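Local coordinates for protein ATP phosphoribosyltransferase (PDB 2VD3) that catalyses the condensation of ATP with 5-phosphoribose 1-diphosphate, the first step of histidine biosynthesis, probably the main point at which the pathway is controlled, at residues Ser81-Leu86 / Lys185-Arg190. Residues are numbered along the deposited sequence; the frame is centred on the assembly and turned at random.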
ATOM      1  N   SER A  81      -5.364   9.409  31.952  1.00 45.37           N
ATOM      2  CA  SER A  81      -6.138  10.601  31.593  1.00 45.81           C
ATOM      3  C   SER A  81      -7.364  10.775  32.477  1.00 45.62           C
ATOM      4  O   SER A  81      -7.957   9.787  32.923  1.00 45.79           O
ATOM      5  CB  SER A  81      -6.583  10.507  30.130  1.00 46.18           C
ATOM      6  OG  SER A  81      -5.461  10.445  29.256  1.00 47.28           O
ATOM      7  N   ASP A  82      -7.750  12.026  32.717  1.00 45.23           N
ATOM      8  CA  ASP A  82      -8.900  12.315  33.565  1.00 44.84           C
ATOM      9  C   ASP A  82     -10.175  12.381  32.732  1.00 44.93           C
ATOM     10  O   ASP A  82     -10.520  13.425  32.166  1.00 44.87           O
ATOM     11  CB  ASP A  82      -8.670  13.592  34.370  1.00 44.74           C
ATOM     12  CG  ASP A  82      -9.928  14.094  35.060  1.00 44.68           C
ATOM     13  OD1 ASP A  82     -10.079  15.323  35.166  1.00 44.90           O
ATOM     14  OD2 ASP A  82     -10.769  13.275  35.485  1.00 44.93           O
ATOM     15  N   VAL A  83     -10.872  11.247  32.674  1.00 44.95           N
ATOM     16  CA  VAL A  83     -12.071  11.083  31.843  1.00 45.03           C
ATOM     17  C   VAL A  83     -13.160  10.289  32.576  1.00 45.22           C
ATOM     18  O   VAL A  83     -12.852   9.498  33.464  1.00 45.28           O
ATOM     19  CB  VAL A  83     -11.731  10.351  30.526  1.00 45.09           C
ATOM     20  CG1 VAL A  83     -10.800  11.198  29.671  1.00 45.19           C
ATOM     21  CG2 VAL A  83     -11.106   8.973  30.819  1.00 43.98           C
ATOM     22  N   GLU A  84     -14.422  10.503  32.199  1.00 45.32           N
ATOM     23  CA  GLU A  84     -15.541   9.686  32.687  1.00 45.70           C
ATOM     24  C   GLU A  84     -15.805   8.515  31.728  1.00 45.57           C
ATOM     25  O   GLU A  84     -16.008   8.744  30.547  1.00 45.41           O
ATOM     26  CB  GLU A  84     -16.824  10.526  32.801  1.00 45.61           C
ATOM     27  CG  GLU A  84     -16.686  11.847  33.562  1.00 47.27           C
ATOM     28  CD  GLU A  84     -16.167  11.661  34.979  1.00 47.54           C
ATOM     29  OE1 GLU A  84     -15.377  12.503  35.422  1.00 49.12           O
ATOM     30  OE2 GLU A  84     -16.523  10.666  35.643  1.00 47.95           O
ATOM     31  N   ILE A  85     -15.798   7.281  32.232  1.00 46.01           N
ATOM     32  CA  ILE A  85     -16.186   6.111  31.425  1.00 46.49           C
ATOM     33  C   ILE A  85     -17.709   5.985  31.448  1.00 46.49           C
ATOM     34  O   ILE A  85     -18.297   5.833  32.511  1.00 46.84           O
ATOM     35  CB  ILE A  85     -15.522   4.781  31.921  1.00 46.57           C
ATOM     36  CG1 ILE A  85     -13.997   4.838  31.780  1.00 46.51           C
ATOM     37  CG2 ILE A  85     -16.070   3.568  31.152  1.00 46.36           C
ATOM     38  CD1 ILE A  85     -13.266   3.714  32.517  1.00 46.65           C
ATOM     39  N   LEU A  86     -18.333   6.044  30.272  1.00 46.48           N
ATOM     40  CA  LEU A  86     -19.796   5.989  30.149  1.00 46.21           C
ATOM     41  C   LEU A  86     -20.374   4.589  29.936  1.00 46.42           C
ATOM     42  O   LEU A  86     -21.385   4.239  30.550  1.00 46.42           O
ATOM     43  CB  LEU A  86     -20.281   6.925  29.035  1.00 46.06           C
ATOM     44  CG  LEU A  86     -20.114   8.442  29.268  1.00 45.70           C
ATOM     45  CD1 LEU A  86     -20.840   9.221  28.186  1.00 43.08           C
ATOM     46  CD2 LEU A  86     -20.599   8.860  30.671  1.00 43.23           C
ATOM     47  N   LYS A 185     -14.144   1.279  25.408  1.00 45.53           N
ATOM     48  CA  LYS A 185     -15.039   2.060  26.242  1.00 45.34           C
ATOM     49  C   LYS A 185     -15.543   3.274  25.495  1.00 45.42           C
ATOM     50  O   LYS A 185     -14.884   3.749  24.583  1.00 45.63           O
ATOM     51  CB  LYS A 185     -14.305   2.496  27.510  1.00 44.89           C
ATOM     52  CG  LYS A 185     -13.652   1.365  28.260  1.00 44.33           C
ATOM     53  CD  LYS A 185     -14.681   0.513  28.981  1.00 44.58           C
ATOM     54  CE  LYS A 185     -14.019  -0.617  29.761  1.00 44.32           C
ATOM     55  NZ  LYS A 185     -14.994  -1.338  30.634  1.00 44.48           N
ATOM     56  N   LEU A 186     -16.731   3.750  25.865  1.00 46.05           N
ATOM     57  CA  LEU A 186     -17.184   5.096  25.501  1.00 45.68           C
ATOM     58  C   LEU A 186     -16.864   5.997  26.679  1.00 45.71           C
ATOM     59  O   LEU A 186     -17.271   5.714  27.815  1.00 45.65           O
ATOM     60  CB  LEU A 186     -18.692   5.131  25.218  1.00 45.75           C
ATOM     61  CG  LEU A 186     -19.301   6.524  24.958  1.00 45.68           C
ATOM     62  CD1 LEU A 186     -18.951   7.049  23.570  1.00 44.14           C
ATOM     63  CD2 LEU A 186     -20.821   6.546  25.172  1.00 45.46           C
ATOM     64  N   ILE A 187     -16.130   7.077  26.414  1.00 45.45           N
ATOM     65  CA  ILE A 187     -15.722   7.997  27.487  1.00 44.42           C
ATOM     66  C   ILE A 187     -16.219   9.408  27.256  1.00 44.71           C
ATOM     67  O   ILE A 187     -16.686   9.739  26.165  1.00 44.74           O
ATOM     68  CB  ILE A 187     -14.182   8.028  27.721  1.00 44.35           C
ATOM     69  CG1 ILE A 187     -13.430   8.388  26.435  1.00 43.68           C
ATOM     70  CG2 ILE A 187     -13.702   6.715  28.326  1.00 43.06           C
ATOM     71  CD1 ILE A 187     -11.951   8.677  26.650  1.00 43.94           C
ATOM     72  N   ALA A 188     -16.111  10.242  28.291  1.00 44.24           N
ATOM     73  CA  ALA A 188     -16.632  11.583  28.223  1.00 43.92           C
ATOM     74  C   ALA A 188     -15.818  12.573  29.041  1.00 43.90           C
ATOM     75  O   ALA A 188     -15.300  12.237  30.122  1.00 43.69           O
ATOM     76  CB  ALA A 188     -18.100  11.609  28.674  1.00 44.10           C
ATOM     77  N   ASN A 189     -15.722  13.791  28.509  1.00 43.20           N
ATOM     78  CA  ASN A 189     -15.213  14.915  29.247  1.00 43.16           C
ATOM     79  C   ASN A 189     -16.244  15.272  30.322  1.00 43.57           C
ATOM     80  O   ASN A 189     -17.454  15.203  30.080  1.00 43.68           O
ATOM     81  CB  ASN A 189     -14.984  16.091  28.296  1.00 43.12           C
ATOM     82  CG  ASN A 189     -14.421  17.300  28.991  1.00 42.42           C
ATOM     83  OD1 ASN A 189     -15.167  18.146  29.471  1.00 43.71           O
ATOM     84  ND2 ASN A 189     -13.104  17.387  29.061  1.00 41.69           N
ATOM     85  N   ARG A 190     -15.770  15.635  31.509  1.00 43.49           N
ATOM     86  CA  ARG A 190     -16.666  15.957  32.602  1.00 43.52           C
ATOM     87  C   ARG A 190     -17.385  17.282  32.368  1.00 43.50           C
ATOM     88  O   ARG A 190     -18.602  17.385  32.558  1.00 43.29           O
ATOM     89  CB  ARG A 190     -15.903  15.990  33.911  1.00 43.35           C
ATOM     90  CG  ARG A 190     -16.799  16.061  35.104  1.00 44.57           C
ATOM     91  CD  ARG A 190     -15.973  16.036  36.354  1.00 46.69           C
ATOM     92  NE  ARG A 190     -16.780  16.235  37.557  1.00 46.70           N
ATOM     93  CZ  ARG A 190     -17.345  15.250  38.244  1.00 46.38           C
ATOM     94  NH1 ARG A 190     -18.053  15.525  39.325  1.00 45.09           N
ATOM     95  NH2 ARG A 190     -17.208  13.988  37.842  1.00 46.67           N
TER
HETATM   96  O   HOH W   1     -13.304  14.646  32.068  1.00 45.30           O
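Two groups grip Glu84 O, the best-held polar atom: Ala188 N donates to it at 2.7 Å, in the carbonyl plane but bent to 138° at the hydrogen, and, more weakly, Ile187 CA adds a C-H...O contact. Glu84 N returns a straighter bond to Ala188 O, which closes the antiparallel hydrogen-bonded pair, and Leu86 N reaches Leu186 O at 2.7 Å. A water continues the link, giving to Asp82 O and accepting from Arg190 N. In the mixed sheet of the periplasmic-binding-protein-like ATP phosphoribosyltransferase domain, strand 173-188 lies between 84-88 and 68-72, bonding to the latter through Lys185 and Ile187. On one face Ile187 CG2 meets Ile85 CG1 at 3.9 Å, while its CD1 touches Val83 CG1; helix 73-79 packs over all three side chains. On the other, Leu86 CD1 lies against Ala188 CB at 3.7 Å, and Leu186 crosses Leu86 obliquely, its CD2 3.9 Å from Leu86 CB. Glu84, bent at chi2 (-57°), brings OE1 to the guanidinium edge of extended Arg190; the salt bridge is long, OE1 to NH2 3.4 Å, with planes 61° apart. A bound magnesium ion lies about 3 Å from the side chain of Glu84. An alanine here has no carboxylate, so the salt bridge would probably go and the magnesium lose a nearby acidic group. The ladder and apolar faces hold the strands together, while the weak salt bridge probably contributes little.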